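Local coordinates for extracellular protein containing a SCP domain (Bacillus anthracis, PDB 4IFA), which is of unknown function but is probably a secreted protein pairing a CAP-associated N-terminal region with an SCP domain of the cysteine-rich secretory protein family, at residues K255-K258 with Y262-H265; Q303-L306 with G310-K313; T50-I55 with V180-D185; N129-E134 with E155-P160; A247-G252 with D275-G280. All blocks are in the same frame, centred on the assembly; numbering follows the deposited sequence. Where two conformers were deposited one is given.

Interactions 1, 2 and 5 lie in the SCP domain. Interactions 3 and 4 lie in the N-terminal part of the chain. Interactions 1 and 5 share helix 244-260 and meet where Arg276 NH1 bonds His265 O. Interactions 3 and 4 reach the same seven-stranded sheet and touch through Met183 and Leu158. Interactions 2, 4 and 5 are mostly buried, whereas 1 and 3 are partly open. The chemistry differs with place. Interaction 5 is apolar helix packing, and interaction 3 gathers aliphatic groups round one tyrosine. Interaction 4 bridges backbones by water at a sheet edge. Interactions 1 and 2 combine aromatic contacts with a polar grip near helix ends.

Interaction 1. Residues K255-K258 with Y262-H265; sequences KDMK and YFSH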
# COMPACT_ATOMS: atom_id res chain seq x y z
N LYS A 255 -11.91 -15.42 0.08
CA LYS A 255 -13.33 -15.57 -0.22
C LYS A 255 -14.05 -16.38 0.87
O LYS A 255 -15.16 -16.04 1.28
CB LYS A 255 -13.52 -16.22 -1.59
CG LYS A 255 -14.97 -16.47 -1.99
CD LYS A 255 -15.05 -16.90 -3.43
CE LYS A 255 -16.36 -17.61 -3.76
NZ LYS A 255 -17.58 -16.93 -3.38
N ASP A 256 -13.40 -17.44 1.34
CA ASP A 256 -13.98 -18.29 2.40
C ASP A 256 -14.20 -17.47 3.68
O ASP A 256 -15.26 -17.52 4.31
CB ASP A 256 -13.06 -19.48 2.62
CG ASP A 256 -13.56 -20.46 3.64
OD1 ASP A 256 -14.80 -20.64 3.76
OD2 ASP A 256 -12.70 -21.10 4.31
N MSE A 257 -13.21 -16.66 4.05
CA MSE A 257 -13.34 -15.80 5.24
C MSE A 257 -14.49 -14.81 5.14
O MSE A 257 -15.26 -14.63 6.08
CB MSE A 257 -12.04 -15.06 5.53
CG MSE A 257 -10.92 -15.96 6.03
SE MSE A 257 -9.34 -14.96 6.63
CE MSE A 257 -8.77 -14.33 4.90
N LYS A 258 -14.62 -14.19 3.98
CA LYS A 258 -15.68 -13.20 3.73
C LYS A 258 -17.03 -13.90 3.76
O LYS A 258 -17.96 -13.49 4.48
CB LYS A 258 -15.46 -12.57 2.35
CG LYS A 258 -16.58 -11.67 1.76
CD LYS A 258 -16.61 -10.32 2.32
CE LYS A 258 -17.79 -9.47 1.80
NZ LYS A 258 -17.67 -9.21 0.33
N TYR A 262 -15.63 -15.55 9.28
CA TYR A 262 -14.57 -15.88 10.23
C TYR A 262 -13.26 -15.24 9.74
O TYR A 262 -13.15 -14.78 8.61
CB TYR A 262 -14.43 -17.39 10.42
CG TYR A 262 -13.65 -18.06 9.31
CD1 TYR A 262 -12.28 -18.27 9.46
CD2 TYR A 262 -14.25 -18.45 8.11
CE1 TYR A 262 -11.54 -18.85 8.45
CE2 TYR A 262 -13.52 -19.03 7.09
CZ TYR A 262 -12.15 -19.21 7.27
OH TYR A 262 -11.37 -19.79 6.28
N PHE A 263 -12.30 -15.19 10.64
CA PHE A 263 -10.99 -14.64 10.33
C PHE A 263 -10.00 -15.50 11.09
O PHE A 263 -9.87 -15.38 12.31
CB PHE A 263 -10.90 -13.16 10.71
CG PHE A 263 -9.57 -12.53 10.34
CD1 PHE A 263 -9.43 -11.91 9.12
CD2 PHE A 263 -8.51 -12.56 11.21
CE1 PHE A 263 -8.21 -11.31 8.79
CE2 PHE A 263 -7.28 -11.96 10.87
CZ PHE A 263 -7.17 -11.36 9.66
N SER A 264 -9.32 -16.38 10.35
CA SER A 264 -8.38 -17.33 10.94
C SER A 264 -7.53 -17.96 9.86
O SER A 264 -7.90 -17.97 8.70
CB SER A 264 -9.17 -18.49 11.60
OG SER A 264 -8.34 -19.42 12.30
N HIS A 265 -6.40 -18.50 10.27
CA HIS A 265 -5.58 -19.32 9.39
C HIS A 265 -6.24 -20.66 9.08
O HIS A 265 -5.93 -21.32 8.09
CB HIS A 265 -4.22 -19.61 10.04
CG HIS A 265 -3.34 -18.42 10.19
ND1 HIS A 265 -2.87 -17.70 9.11
CD2 HIS A 265 -2.80 -17.86 11.29
CE1 HIS A 265 -2.08 -16.73 9.56
NE2 HIS A 265 -2.00 -16.82 10.87
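Tyr262 places CG between its backbone N and its carbonyl carbon (chi1 80°), which swings the ring back along the end of helix 244-260. Asp256 sends its carboxylate anti to the backbone N (chi1 -178°), and the two groups meet at the ring's edge. Tyr262 OH donates a hydrogen bond to Asp256 OD2 over 2.7 Å. The hydroxyl comes from above the carboxylate, 57° out of its plane. Ser267 OG bonds the same OD2, and Asn260 ND2 bonds OD1. Several donors therefore fix the rotation of this buried acid.

One face of the tyrosine ring is met by Met257, modelled as selenomethionine. Its CG lies 4.0 Å from the centroid of the Tyr262 ring, over the face but shifted toward the rim, as a CH-pi contact. The Met257 and Tyr262 side chains run at about a right angle to each other. Beyond the ring, Met257 SE lies 3.9 Å from Phe263 CD1, an oblique Met-aromatic contact. The backbone adds a weak hydrogen bond, Tyr262 N to Met257 O at 3.4 Å. Together these contacts turn the chain back on the helix it has just left and start the loop toward helix 273-279.

Ser264 extends this loop, and its OG bonds Asp266 N. Beneath the helix lies the four-stranded mixed sheet of the SCP domain. Met257 reaches Phe331 and Thr333 on strand 331-338 and Ile291 on strand 286-293. Phe263 rests on Ile291 and Ala293 of that same strand.

Interaction 2. Residues Q303-L306 with G310-K313; sequences QGWL and GHRK
Trp305 CD1 packs tightly on one side of the His311 ring, 3.3 Å from His311 CD2. Away from this border the pair is looser. The Trp305 five-membered ring and the His311 imidazole are near parallel, with planes at 20°, but they are slid apart and barely overlap. Their centroids are 4.8 Å apart. Each ring is tied elsewhere: Trp305 NE1 to Ile291 O, and His311 ND1 to Ser308 OG.

The two segments belong to consecutive helices, 298-306 and 309-315, joined by a short link in the SCP domain. Trp305 reaches from the first of them to the sheet of that domain, where it touches Tyr332 and Gln334 of strand 331-338.

The second close point is polar. Arg312 is extended from CG to NE, with CG anti to the backbone N (chi1 -178°). This carries the guanidinium past the end of helix 298-306. There NH1 donates to Leu306 O at 3.0 Å, with the oxygen near the guanidinium plane. Leu306 CD1 also lies against Arg312 NH1 at 3.4 Å. NH1 has a second partner in Asp171, a salt bridge that ties this corner to strand 164-171 of the N-terminal part. Leu306 and Trp305 face inward onto helix 210-234, at Ile231 and Ile224. On the outer side, Gly310 and Lys313 are exposed, and His311 is partly so.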
# COMPACT_ATOMS: atom_id res chain seq x y z
N GLN A 303 0.97 -2.36 5.19
CA GLN A 303 1.55 -1.54 6.26
C GLN A 303 1.10 -2.06 7.62
O GLN A 303 1.82 -1.93 8.61
CB GLN A 303 1.27 -0.06 6.06
CG GLN A 303 2.11 0.52 4.93
CD GLN A 303 3.59 0.41 5.23
OE1 GLN A 303 4.37 -0.17 4.46
NE2 GLN A 303 3.99 0.96 6.37
N GLY A 304 -0.10 -2.63 7.69
CA GLY A 304 -0.57 -3.28 8.91
C GLY A 304 0.29 -4.51 9.20
O GLY A 304 0.71 -4.75 10.36
N TRP A 305 0.60 -5.30 8.18
CA TRP A 305 1.45 -6.49 8.36
C TRP A 305 2.87 -6.13 8.79
O TRP A 305 3.47 -6.74 9.68
CB TRP A 305 1.49 -7.36 7.12
CG TRP A 305 0.18 -8.01 6.79
CD1 TRP A 305 -0.71 -8.53 7.69
CD2 TRP A 305 -0.34 -8.33 5.48
NE1 TRP A 305 -1.77 -9.10 7.03
CE2 TRP A 305 -1.57 -8.99 5.68
CE3 TRP A 305 0.08 -8.09 4.18
CZ2 TRP A 305 -2.36 -9.41 4.60
CZ3 TRP A 305 -0.71 -8.47 3.14
CH2 TRP A 305 -1.89 -9.15 3.35
N LEU A 306 3.44 -5.11 8.16
CA LEU A 306 4.82 -4.66 8.49
C LEU A 306 4.93 -4.27 9.95
O LEU A 306 5.95 -4.51 10.61
CB LEU A 306 5.21 -3.47 7.62
CG LEU A 306 6.63 -2.94 7.72
CD1 LEU A 306 7.61 -3.98 7.21
CD2 LEU A 306 6.77 -1.60 6.98
N GLY A 310 4.20 -10.80 14.28
CA GLY A 310 4.00 -12.11 13.69
C GLY A 310 3.95 -12.10 12.19
O GLY A 310 4.46 -13.02 11.50
N HIS A 311 3.31 -11.08 11.66
CA HIS A 311 3.18 -10.96 10.22
C HIS A 311 4.51 -10.56 9.57
O HIS A 311 4.89 -10.99 8.48
CB HIS A 311 2.10 -9.95 9.87
CG HIS A 311 0.76 -10.29 10.44
ND1 HIS A 311 0.37 -9.97 11.71
CD2 HIS A 311 -0.30 -10.92 9.87
CE1 HIS A 311 -0.86 -10.40 11.92
NE2 HIS A 311 -1.30 -10.96 10.80
N ARG A 312 5.21 -9.66 10.25
CA ARG A 312 6.54 -9.21 9.84
C ARG A 312 7.52 -10.36 9.72
O ARG A 312 8.37 -10.38 8.82
CB ARG A 312 7.05 -8.15 10.84
CG ARG A 312 8.40 -7.53 10.55
CD ARG A 312 8.79 -6.69 11.77
NE ARG A 312 10.01 -5.90 11.56
CZ ARG A 312 10.03 -4.76 10.88
NH1 ARG A 312 8.92 -4.27 10.32
NH2 ARG A 312 11.16 -4.09 10.74
N LYS A 313 7.43 -11.33 10.63
CA LYS A 313 8.28 -12.52 10.56
C LYS A 313 8.15 -13.19 9.18
O LYS A 313 9.16 -13.61 8.63
CB LYS A 313 8.02 -13.51 11.72
CG LYS A 313 8.51 -12.98 13.06
CD LYS A 313 8.47 -13.95 14.22
CE LYS A 313 8.79 -13.17 15.53
NZ LYS A 313 10.02 -12.31 15.47

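Interaction 3. Residues T50-I55 with V180-D185; sequences TVLNMI and VRYMDD
A single aromatic side chain, Tyr182, takes up all the direct contacts made by Val51, Leu52 and Ile55. It lies on strand 176-183 of the seven-stranded antiparallel sheet, and the short, weakly bonded helix 51-54 packs against it. A capping box opens that helix. Thr50 OG1 accepts from Asn53 N at 3.1 Å, and Asn53 OD1 accepts from Thr50 N at 3.0 Å.

Leu52 covers one face of the tyrosine ring. Its CB lies 4.1 Å from the Tyr182 ring centroid, a CH-pi contact displaced toward the rim, and its CD1 adds to the cover. Val180 CG1 lies over the opposite face, so the ring is sandwiched. Val51 comes obliquely, with CG1 3.8 Å from Tyr182 CE2. Its CG1 is anti to the backbone N (chi1 167°), which points this methyl at the ring. Val51 also rests on Ala104 and Val106 of the neighbouring strand. Ile55 closes the other end, where its CD1 is 4.0 Å from Tyr182 CB.

The polar tip is served by water. One molecule accepts from Leu52 N at 3.1 Å and is hydrogen-bonded to Tyr182 OH at 2.9 Å.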
# COMPACT_ATOMS: atom_id res chain seq x y z
N THR A 50 8.24 16.90 -8.83
CA THR A 50 8.12 15.84 -7.84
C THR A 50 6.76 15.18 -7.99
O THR A 50 5.86 15.70 -8.67
CB THR A 50 8.17 16.40 -6.43
OG1 THR A 50 7.11 17.35 -6.31
CG2 THR A 50 9.53 17.12 -6.14
N VAL A 51 6.59 14.03 -7.35
CA VAL A 51 5.30 13.34 -7.30
C VAL A 51 4.24 14.30 -6.74
O VAL A 51 3.16 14.43 -7.32
CB VAL A 51 5.38 12.09 -6.40
CG1 VAL A 51 4.00 11.56 -6.09
CG2 VAL A 51 6.27 11.07 -7.04
N LEU A 52 4.53 14.99 -5.65
CA LEU A 52 3.55 15.94 -5.07
C LEU A 52 3.14 17.02 -6.07
O LEU A 52 1.95 17.40 -6.13
CB LEU A 52 4.05 16.56 -3.77
CG LEU A 52 3.13 17.60 -3.15
CD1 LEU A 52 1.73 17.05 -2.87
CD2 LEU A 52 3.80 18.06 -1.84
N ASN A 53 4.10 17.53 -6.86
CA ASN A 53 3.83 18.55 -7.89
C ASN A 53 2.79 18.07 -8.91
O ASN A 53 2.13 18.90 -9.54
CB ASN A 53 5.09 18.92 -8.72
CG ASN A 53 6.17 19.71 -7.96
OD1 ASN A 53 7.35 19.69 -8.39
ND2 ASN A 53 5.80 20.44 -6.90
N MSE A 54 2.66 16.75 -9.09
CA MSE A 54 1.70 16.22 -10.05
C MSE A 54 0.25 16.24 -9.53
O MSE A 54 -0.72 16.23 -10.32
CB MSE A 54 2.07 14.80 -10.45
CG MSE A 54 3.55 14.62 -10.82
SE MSE A 54 4.08 15.74 -12.31
CE MSE A 54 3.02 14.84 -13.32
N ILE A 55 0.09 16.26 -8.21
CA ILE A 55 -1.23 16.22 -7.59
C ILE A 55 -1.99 17.48 -7.96
O ILE A 55 -1.49 18.61 -7.75
CB ILE A 55 -1.17 16.06 -6.04
CG1 ILE A 55 -0.38 14.83 -5.59
CG2 ILE A 55 -2.60 16.00 -5.47
CD1 ILE A 55 -1.01 13.50 -5.94
N VAL A 180 4.75 7.26 1.35
CA VAL A 180 3.99 8.50 1.49
C VAL A 180 2.78 8.37 0.56
O VAL A 180 2.95 8.13 -0.64
CB VAL A 180 4.80 9.74 1.09
CG1 VAL A 180 3.95 11.00 1.17
CG2 VAL A 180 6.05 9.89 2.00
N ARG A 181 1.58 8.55 1.12
CA ARG A 181 0.35 8.58 0.34
C ARG A 181 -0.19 9.99 0.30
O ARG A 181 -0.72 10.47 1.28
CB ARG A 181 -0.71 7.60 0.88
CG ARG A 181 -1.91 7.47 -0.03
CD ARG A 181 -3.12 6.94 0.72
NE ARG A 181 -3.00 5.60 1.28
CZ ARG A 181 -3.39 4.46 0.72
NH1 ARG A 181 -3.86 4.42 -0.50
NH2 ARG A 181 -3.28 3.32 1.40
N TYR A 182 -0.11 10.66 -0.86
CA TYR A 182 -0.66 11.97 -1.03
C TYR A 182 -2.12 11.81 -1.44
O TYR A 182 -2.43 10.92 -2.23
CB TYR A 182 0.05 12.71 -2.16
CG TYR A 182 1.52 12.96 -1.87
CD1 TYR A 182 1.91 13.83 -0.87
CD2 TYR A 182 2.52 12.37 -2.64
CE1 TYR A 182 3.26 14.08 -0.60
CE2 TYR A 182 3.85 12.63 -2.41
CZ TYR A 182 4.23 13.50 -1.41
OH TYR A 182 5.57 13.73 -1.19
N MSE A 183 -2.98 12.65 -0.87
CA MSE A 183 -4.41 12.62 -1.20
C MSE A 183 -5.01 13.99 -1.22
O MSE A 183 -4.70 14.80 -0.36
CB MSE A 183 -5.15 11.83 -0.12
CG MSE A 183 -4.79 10.37 -0.01
SE MSE A 183 -5.74 9.47 1.50
CE MSE A 183 -4.58 10.11 2.88
N ASP A 184 -5.89 14.26 -2.19
CA ASP A 184 -6.69 15.48 -2.15
C ASP A 184 -7.82 15.27 -1.10
O ASP A 184 -7.96 14.17 -0.53
CB ASP A 184 -7.19 15.90 -3.57
CG ASP A 184 -8.15 14.90 -4.21
OD1 ASP A 184 -8.54 13.88 -3.60
OD2 ASP A 184 -8.53 15.16 -5.38
N ASP A 185 -8.59 16.32 -0.81
CA ASP A 185 -9.65 16.21 0.21
C ASP A 185 -10.64 15.07 -0.08
O ASP A 185 -10.98 14.27 0.81
CB ASP A 185 -10.47 17.49 0.28
CG ASP A 185 -9.71 18.71 0.84
OD1 ASP A 185 -8.56 18.61 1.31
OD2 ASP A 185 -10.32 19.80 0.83
O HOH W 1 6.85 14.22 -3.76

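Interaction 4. Residues N129-E134 with E155-P160; sequences NPLSHE and EQPLVP
Leu131 lays its CD1 methyl against the ring of Pro157, with CD1 3.7 Å from Pro157 CG. The Pro157 CB is almost as near. CG of Leu131 is anti to its carbonyl carbon (chi1 -54°), and from there the branch comes obliquely onto the proline. Both residues are buried. Tyr122 and Tyr126 of helix 122-128 touch Leu131 as well.

Beside this apolar patch, two waters join the backbones. One accepts from Ser132 N at 3.0 Å and donates to Leu158 O at 2.8 Å. The other donates to Ser132 O at 2.8 Å and accepts from Leu158 N at 2.9 Å. Strand 158-161 is the outermost strand on its side of the seven-stranded antiparallel sheet. Within the sheet it pairs with strand 164-171, through bonds such as Val159 with Ala166. On the outer side, the loop 129-134 passes too far off for direct backbone pairing. The nearest CA atoms, of Leu131 and Val159, are 6.5 Å apart. Water thus satisfies the peptide groups of Ser132 and Leu158 along this edge.

The loop carries the chain from helix 122-128 to strand 134-139 of a separate three-stranded sheet. Just before that strand, Ser132 OG donates to Glu134 O at 2.8 Å. At the other end of the loop, Asn129 ND2 approaches Val159 CG2, a contact made tentative by the alternate conformers of both residues.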
# COMPACT_ATOMS: atom_id res chain seq x y z
N ASN A 129 7.47 19.43 11.48
CA ASN A 129 6.06 19.80 11.39
C ASN A 129 5.23 18.88 12.27
O ASN A 129 4.70 17.85 11.80
CB ASN A 129 5.56 19.70 9.94
CG ASN A 129 4.28 20.49 9.71
OD1 ASN A 129 3.71 21.05 10.65
ND2 ASN A 129 3.84 20.55 8.45
N PRO A 130 5.12 19.22 13.57
CA PRO A 130 4.37 18.39 14.53
C PRO A 130 3.05 17.83 13.99
O PRO A 130 2.23 18.58 13.44
CB PRO A 130 4.16 19.34 15.71
CG PRO A 130 5.40 20.20 15.69
CD PRO A 130 5.68 20.43 14.23
N LEU A 131 2.88 16.53 14.21
CA LEU A 131 1.79 15.70 13.72
C LEU A 131 0.61 15.75 14.67
O LEU A 131 0.79 15.52 15.86
CB LEU A 131 2.30 14.28 13.62
CG LEU A 131 3.57 14.17 12.80
CD1 LEU A 131 4.23 12.81 12.93
CD2 LEU A 131 3.25 14.53 11.35
N SER A 132 -0.58 16.07 14.16
CA SER A 132 -1.78 16.24 15.02
C SER A 132 -2.60 14.96 15.19
O SER A 132 -2.61 14.11 14.29
CB SER A 132 -2.69 17.30 14.41
OG SER A 132 -3.81 17.55 15.25
N HIS A 133 -3.31 14.84 16.32
CA HIS A 133 -4.20 13.71 16.59
C HIS A 133 -5.59 13.98 16.04
O HIS A 133 -6.43 13.08 16.05
CB HIS A 133 -4.36 13.50 18.09
CG HIS A 133 -3.14 12.97 18.77
ND1 HIS A 133 -3.06 11.67 19.24
CD2 HIS A 133 -1.95 13.54 19.04
CE1 HIS A 133 -1.87 11.48 19.78
NE2 HIS A 133 -1.18 12.60 19.67
N GLU A 134 -5.84 15.20 15.59
CA GLU A 134 -7.13 15.59 15.04
C GLU A 134 -6.92 16.31 13.73
O GLU A 134 -6.06 17.18 13.62
CB GLU A 134 -7.85 16.54 16.01
CG GLU A 134 -8.08 15.98 17.40
CD GLU A 134 -8.97 14.74 17.39
OE1 GLU A 134 -9.85 14.66 16.50
OE2 GLU A 134 -8.79 13.86 18.26
N GLU A 155 2.39 5.31 13.48
CA GLU A 155 2.53 4.47 12.29
C GLU A 155 2.12 5.07 10.96
O GLU A 155 2.67 4.65 9.93
CB GLU A 155 1.76 3.12 12.48
CG GLU A 155 2.33 2.34 13.67
CD GLU A 155 1.65 1.00 13.94
OE1 GLU A 155 0.71 0.62 13.21
OE2 GLU A 155 2.05 0.37 14.94
N GLN A 156 1.13 5.96 10.95
CA GLN A 156 0.58 6.51 9.71
C GLN A 156 -0.11 7.85 9.90
O GLN A 156 -1.28 8.02 9.54
CB GLN A 156 -0.36 5.49 9.05
CG GLN A 156 -1.43 4.96 10.02
CD GLN A 156 -2.55 4.20 9.35
OE1 GLN A 156 -3.08 4.64 8.33
NE2 GLN A 156 -2.97 3.09 9.96
N PRO A 157 0.63 8.83 10.47
CA PRO A 157 0.07 10.15 10.71
C PRO A 157 -0.23 10.91 9.39
O PRO A 157 0.25 10.53 8.32
CB PRO A 157 1.18 10.86 11.53
CG PRO A 157 2.42 10.20 11.05
CD PRO A 157 2.04 8.75 10.92
N LEU A 158 -0.98 12.00 9.52
CA LEU A 158 -1.42 12.85 8.39
C LEU A 158 -0.92 14.28 8.55
O LEU A 158 -1.04 14.87 9.64
CB LEU A 158 -2.95 12.86 8.31
CG LEU A 158 -3.48 13.28 6.94
CD1 LEU A 158 -3.30 12.17 5.86
CD2 LEU A 158 -4.96 13.71 7.04
N VAL A 159 -0.35 14.85 7.49
CA VAL A 159 0.15 16.23 7.50
C VAL A 159 -0.45 16.98 6.31
O VAL A 159 -0.53 16.43 5.20
CB VAL A 159 1.71 16.27 7.45
CG1 VAL A 159 2.23 15.76 6.14
CG2 VAL A 159 2.26 17.69 7.71
N PRO A 160 -0.89 18.23 6.53
CA PRO A 160 -1.49 18.99 5.45
C PRO A 160 -0.42 19.43 4.46
O PRO A 160 0.73 19.71 4.87
CB PRO A 160 -2.08 20.21 6.18
CG PRO A 160 -1.31 20.32 7.45
CD PRO A 160 -0.89 18.96 7.82
O HOH W 2 -1.13 13.38 12.09
O HOH W 3 -0.77 17.02 11.36

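Interaction 5. Residues A247-G252 with D275-G280; sequences ADVAIG and DRLQRG
This is apolar helix-to-helix packing in the SCP domain, where one side chain of helix 244-260, Val249, presses against the last turn of helix 273-279. Val249 is buried, and its CB points toward the other segment. With CG1 anti to the backbone N (chi1 168°), CG1 reaches Arg276 CB and Leu277, and CG2 is turned to Gly280.

CG1 of Val249 lies 3.8 Å from Arg276 CB and 3.9 Å from Leu277 CD2. Only the first part of the arginine takes part in this packing. Both methyls of Val249 lie near Arg276 O, CG2 the nearer at 3.6 Å. Val249 CG2 also meets Gly280 CA at 3.7 Å. Gly280 is the first residue to leave the helix, and the direction a CB would take there is filled by Val249 CG2. With no side chain in the way, the backbones come close, and Val249 CA and Gly280 CA are 5.9 Å apart. The carbonyl under CG2 is already engaged, since Gly280 N donates to Arg276 O at 3.0 Å.

Both helices also meet the sheet, where Val249 and Leu277 touch Asn335 of strand 331-338. Leu277 further reaches Phe284 and Val282. The arginine bends at its third torsion and carries its charge away from the valine. There NH1 bonds His265 O, and NH2 forms a salt bridge with Glu289.

The direct contact therefore depends on shape, through methyl groups fitted to a helix end. The charged end of Arg276 is spent on the loop at His265 and on strand 286-293.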
# COMPACT_ATOMS: atom_id res chain seq x y z
N ALA A 247 -1.31 -18.02 -5.49
CA ALA A 247 -2.21 -16.89 -5.47
C ALA A 247 -3.66 -17.35 -5.56
O ALA A 247 -4.54 -16.83 -4.83
CB ALA A 247 -1.87 -15.92 -6.57
N ASP A 248 -3.94 -18.35 -6.42
CA ASP A 248 -5.31 -18.90 -6.53
C ASP A 248 -5.78 -19.49 -5.20
O ASP A 248 -6.96 -19.32 -4.80
CB ASP A 248 -5.35 -19.96 -7.63
CG ASP A 248 -5.10 -19.41 -9.01
OD1 ASP A 248 -5.25 -18.19 -9.23
OD2 ASP A 248 -4.77 -20.22 -9.89
N VAL A 249 -4.88 -20.17 -4.49
CA VAL A 249 -5.19 -20.70 -3.15
C VAL A 249 -5.51 -19.55 -2.18
O VAL A 249 -6.53 -19.60 -1.47
CB VAL A 249 -4.08 -21.58 -2.60
CG1 VAL A 249 -4.27 -21.89 -1.13
CG2 VAL A 249 -3.96 -22.89 -3.45
N ALA A 250 -4.69 -18.51 -2.19
CA ALA A 250 -4.90 -17.34 -1.34
C ALA A 250 -6.25 -16.65 -1.62
O ALA A 250 -6.93 -16.25 -0.68
CB ALA A 250 -3.76 -16.39 -1.50
N ILE A 251 -6.63 -16.51 -2.89
CA ILE A 251 -7.93 -15.92 -3.25
C ILE A 251 -9.07 -16.75 -2.64
O ILE A 251 -10.03 -16.21 -2.08
CB ILE A 251 -8.14 -15.88 -4.75
CG1 ILE A 251 -7.17 -14.91 -5.44
CG2 ILE A 251 -9.56 -15.46 -5.10
CD1 ILE A 251 -7.25 -14.96 -6.97
N GLY A 252 -8.96 -18.07 -2.76
CA GLY A 252 -9.97 -18.95 -2.17
C GLY A 252 -10.12 -18.78 -0.67
O GLY A 252 -11.23 -18.81 -0.13
N ASP A 275 -3.43 -27.86 4.04
CA ASP A 275 -4.53 -28.52 3.32
C ASP A 275 -4.92 -27.73 2.07
O ASP A 275 -5.16 -28.29 1.01
CB ASP A 275 -5.77 -28.63 4.22
CG ASP A 275 -5.59 -29.56 5.41
OD1 ASP A 275 -4.74 -30.50 5.36
OD2 ASP A 275 -6.35 -29.44 6.40
N ARG A 276 -5.02 -26.40 2.20
CA ARG A 276 -5.42 -25.58 1.08
C ARG A 276 -4.41 -25.62 -0.09
O ARG A 276 -4.78 -25.65 -1.28
CB ARG A 276 -5.64 -24.14 1.54
CG ARG A 276 -6.79 -23.99 2.55
CD ARG A 276 -7.11 -22.53 2.77
NE ARG A 276 -6.12 -21.72 3.47
CZ ARG A 276 -6.02 -21.62 4.80
NH1 ARG A 276 -6.78 -22.39 5.59
NH2 ARG A 276 -5.15 -20.79 5.35
N LEU A 277 -3.13 -25.49 0.26
CA LEU A 277 -2.06 -25.49 -0.77
C LEU A 277 -2.03 -26.83 -1.52
O LEU A 277 -1.98 -26.86 -2.75
CB LEU A 277 -0.70 -25.15 -0.15
CG LEU A 277 -0.55 -23.68 0.29
CD1 LEU A 277 0.68 -23.58 1.20
CD2 LEU A 277 -0.48 -22.73 -0.91
N GLN A 278 -2.11 -27.92 -0.77
CA GLN A 278 -2.20 -29.25 -1.35
C GLN A 278 -3.41 -29.35 -2.31
O GLN A 278 -3.31 -29.92 -3.40
CB GLN A 278 -2.33 -30.29 -0.24
CG GLN A 278 -2.35 -31.74 -0.74
CD GLN A 278 -2.61 -32.74 0.38
OE1 GLN A 278 -3.45 -32.52 1.27
NE2 GLN A 278 -1.94 -33.89 0.30
N ARG A 279 -4.57 -28.85 -1.88
CA ARG A 279 -5.77 -28.88 -2.72
C ARG A 279 -5.59 -28.10 -4.03
O ARG A 279 -6.14 -28.48 -5.07
CB ARG A 279 -6.97 -28.35 -1.92
CG ARG A 279 -8.32 -28.53 -2.57
CD ARG A 279 -9.45 -28.11 -1.65
NE ARG A 279 -9.54 -28.92 -0.42
CZ ARG A 279 -9.29 -28.51 0.83
NH1 ARG A 279 -8.96 -27.26 1.11
NH2 ARG A 279 -9.38 -29.36 1.84
N GLY A 280 -4.80 -27.02 -3.98
CA GLY A 280 -4.51 -26.18 -5.15
C GLY A 280 -3.33 -26.67 -5.97
O GLY A 280 -2.88 -25.97 -6.87